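Local coordinates for protein tryptophan decarboxylase 1 (PDB 6KHO) that decarboxylates L-tryptophan to tryptamine and 5-hydroxy-L-tryptophan to serotonin, using pyridoxal 5'-phosphate as cofactor, at residues T272-N276 and H475-G479. Numbering follows the deposited sequence.
Sequences TTSSN and HTVVG. With PLP (pyridoxal-5'-phosphate), chain C.
Ser274 and Thr476 join the large, PLP-binding domain to the small C-terminal domain of this fold type I (group II) decarboxylase: the loop after strand 262-269 of the large seven-stranded sheet meets edge strand 474-478 of the small antiparallel sheet. The link is a single hydroxyl-to-hydroxyl hydrogen bond, 2.6 Å from Ser274 OG to Thr476 OG1, in which either could donate. In both residues the anti torsion (chi1 177° in Ser274, -168° in Thr476) carries the oxygen away from its own backbone N; the Thr476 side chain heads for the loop, and the hydroxyls meet end to end.

Alongside this bond the methyl CG2 of Thr476 lies against the serine oxygen, 3.5 Å from Ser274 OG. Val478 CG2 approaches the same Ser274 OG at 4.0 Å; its apolar contact with Ser275 CB, at 4.4 Å, is loose.

Within the loop, Asn276 N bonds back to Thr272 O at 2.9 Å, closing an alpha-turn. Arg485, on the neighbouring strand 481-487, adds a second tie between the domains, its guanidinium group donating to the carbonyl oxygens of Thr273 and Ser274.

The same turn also borders the cofactor: Thr273 belongs to the PLP pocket, and its OG1 stands 3.5 Å from O3 of PLP.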
ATOM      1  N   THR A 272       7.254  -6.838 -21.067  1.00 32.28           N
ATOM      2  CA  THR A 272       8.280  -6.991 -20.044  1.00 31.37           C
ATOM      3  C   THR A 272       9.007  -5.670 -19.807  1.00 33.15           C
ATOM      4  O   THR A 272       9.057  -4.793 -20.668  1.00 30.59           O
ATOM      5  CB  THR A 272       9.313  -8.050 -20.441  1.00 34.43           C
ATOM      6  OG1 THR A 272       9.971  -7.633 -21.641  1.00 33.18           O
ATOM      7  CG2 THR A 272       8.664  -9.428 -20.641  1.00 33.83           C
ATOM      8  N   THR A 273       9.613  -5.561 -18.624  1.00 33.71           N
ATOM      9  CA  THR A 273      10.235  -4.307 -18.211  1.00 35.29           C
ATOM     10  C   THR A 273      11.456  -3.977 -19.063  1.00 39.46           C
ATOM     11  O   THR A 273      11.669  -2.816 -19.432  1.00 38.48           O
ATOM     12  CB  THR A 273      10.626  -4.389 -16.736  1.00 39.95           C
ATOM     13  OG1 THR A 273       9.451  -4.612 -15.942  1.00 47.36           O
ATOM     14  CG2 THR A 273      11.280  -3.096 -16.288  1.00 41.01           C
ATOM     15  N   SER A 274      12.271  -4.982 -19.381  1.00 33.26           N
ATOM     16  CA  SER A 274      13.518  -4.721 -20.094  1.00 38.47           C
ATOM     17  C   SER A 274      13.257  -4.244 -21.519  1.00 39.64           C
ATOM     18  O   SER A 274      13.667  -3.145 -21.903  1.00 40.18           O
ATOM     19  CB  SER A 274      14.398  -5.973 -20.099  1.00 40.85           C
ATOM     20  OG  SER A 274      15.575  -5.730 -20.848  1.00 44.21           O
ATOM     21  N   SER A 275      12.563  -5.058 -22.321  1.00 36.34           N
ATOM     22  CA  SER A 275      12.459  -4.791 -23.749  1.00 36.42           C
ATOM     23  C   SER A 275      11.034  -4.887 -24.286  1.00 34.85           C
ATOM     24  O   SER A 275      10.855  -4.935 -25.509  1.00 35.72           O
ATOM     25  CB  SER A 275      13.377  -5.750 -24.526  1.00 40.09           C
ATOM     26  OG  SER A 275      12.866  -7.073 -24.523  1.00 41.09           O
ATOM     27  N   ASN A 276      10.021  -4.900 -23.416  1.00 36.40           N
ATOM     28  CA  ASN A 276       8.621  -5.020 -23.839  1.00 33.54           C
ATOM     29  C   ASN A 276       8.386  -6.272 -24.680  1.00 32.95           C
ATOM     30  O   ASN A 276       7.667  -6.245 -25.678  1.00 33.34           O
ATOM     31  CB  ASN A 276       8.155  -3.777 -24.592  1.00 33.32           C
ATOM     32  CG  ASN A 276       7.609  -2.709 -23.666  1.00 33.99           C
ATOM     33  OD1 ASN A 276       7.548  -2.902 -22.445  1.00 35.60           O
ATOM     34  ND2 ASN A 276       7.201  -1.584 -24.238  1.00 30.06           N
ATOM     35  N   HIS A 475      19.627   1.982 -18.649  1.00 39.23           N
ATOM     36  CA  HIS A 475      20.018   0.943 -19.583  1.00 40.07           C
ATOM     37  C   HIS A 475      19.428  -0.397 -19.179  1.00 41.38           C
ATOM     38  O   HIS A 475      18.820  -0.554 -18.116  1.00 40.21           O
ATOM     39  CB  HIS A 475      21.548   0.824 -19.671  1.00 42.43           C
ATOM     40  CG  HIS A 475      22.156   0.072 -18.530  1.00 43.67           C
ATOM     41  ND1 HIS A 475      22.413   0.654 -17.308  1.00 46.70           N
ATOM     42  CD2 HIS A 475      22.544  -1.223 -18.419  1.00 44.36           C
ATOM     43  CE1 HIS A 475      22.937  -0.245 -16.494  1.00 47.76           C
ATOM     44  NE2 HIS A 475      23.029  -1.392 -17.144  1.00 49.71           N
ATOM     45  N   THR A 476      19.651  -1.374 -20.050  1.00 42.12           N
ATOM     46  CA  THR A 476      19.283  -2.754 -19.793  1.00 40.30           C
ATOM     47  C   THR A 476      20.253  -3.636 -20.570  1.00 42.19           C
ATOM     48  O   THR A 476      21.097  -3.144 -21.324  1.00 42.11           O
ATOM     49  CB  THR A 476      17.820  -3.014 -20.177  1.00 35.56           C
ATOM     50  OG1 THR A 476      17.404  -4.287 -19.671  1.00 41.10           O
ATOM     51  CG2 THR A 476      17.642  -2.971 -21.678  1.00 39.26           C
ATOM     52  N   VAL A 477      20.126  -4.947 -20.377  1.00 41.23           N
ATOM     53  CA  VAL A 477      20.971  -5.940 -21.037  1.00 45.00           C
ATOM     54  C   VAL A 477      20.067  -6.861 -21.846  1.00 45.46           C
ATOM     55  O   VAL A 477      19.211  -7.549 -21.274  1.00 45.64           O
ATOM     56  CB  VAL A 477      21.802  -6.751 -20.029  1.00 40.09           C
ATOM     57  CG1 VAL A 477      22.558  -7.864 -20.753  1.00 48.01           C
ATOM     58  CG2 VAL A 477      22.762  -5.849 -19.258  1.00 41.65           C
ATOM     59  N   VAL A 478      20.259  -6.879 -23.167  1.00 43.77           N
ATOM     60  CA  VAL A 478      19.437  -7.657 -24.090  1.00 45.76           C
ATOM     61  C   VAL A 478      20.360  -8.575 -24.883  1.00 51.99           C
ATOM     62  O   VAL A 478      21.123  -8.104 -25.738  1.00 51.85           O
ATOM     63  CB  VAL A 478      18.631  -6.762 -25.040  1.00 47.51           C
ATOM     64  CG1 VAL A 478      17.822  -7.616 -25.994  1.00 48.66           C
ATOM     65  CG2 VAL A 478      17.741  -5.796 -24.250  1.00 47.23           C
ATOM     66  N   GLY A 479      20.274  -9.880 -24.627  1.00 48.62           N
ATOM     67  CA  GLY A 479      21.144 -10.826 -25.296  1.00 48.73           C
ATOM     68  C   GLY A 479      22.608 -10.498 -25.093  1.00 49.15           C
ATOM     69  O   GLY A 479      23.355 -10.325 -26.061  1.00 52.69           O
TER
HETATM   70  N1  PLP C 601       5.909  -5.882 -13.650  1.00 37.10           N
HETATM   71  C2  PLP C 601       6.015  -5.122 -14.797  1.00 35.48           C
HETATM   72  C2A PLP C 601       5.892  -5.735 -16.157  1.00 32.79           C
HETATM   73  C3  PLP C 601       6.247  -3.759 -14.699  1.00 39.65           C
HETATM   74  O3  PLP C 601       6.349  -3.007 -15.839  1.00 42.08           O
HETATM   75  C4  PLP C 601       6.356  -3.154 -13.452  1.00 42.48           C
HETATM   76  C4A PLP C 601       6.224  -1.664 -13.330  1.00 39.02           C
HETATM   77  C5  PLP C 601       6.251  -3.919 -12.299  1.00 39.98           C
HETATM   78  C6  PLP C 601       6.030  -5.290 -12.403  1.00 39.06           C
HETATM   79  C5A PLP C 601       6.397  -3.212 -10.967  1.00 41.12           C
HETATM   80  O4P PLP C 601       5.990  -3.990  -9.866  1.00 40.92           O
HETATM   81  P   PLP C 601       5.509  -3.289  -8.481  1.00 42.61           P
HETATM   82  O1P PLP C 601       6.502  -2.250  -8.040  1.00 48.93           O
HETATM   83  O2P PLP C 601       5.365  -4.392  -7.462  1.00 41.05           O
HETATM   84  O3P PLP C 601       4.178  -2.579  -8.654  1.00 35.88           O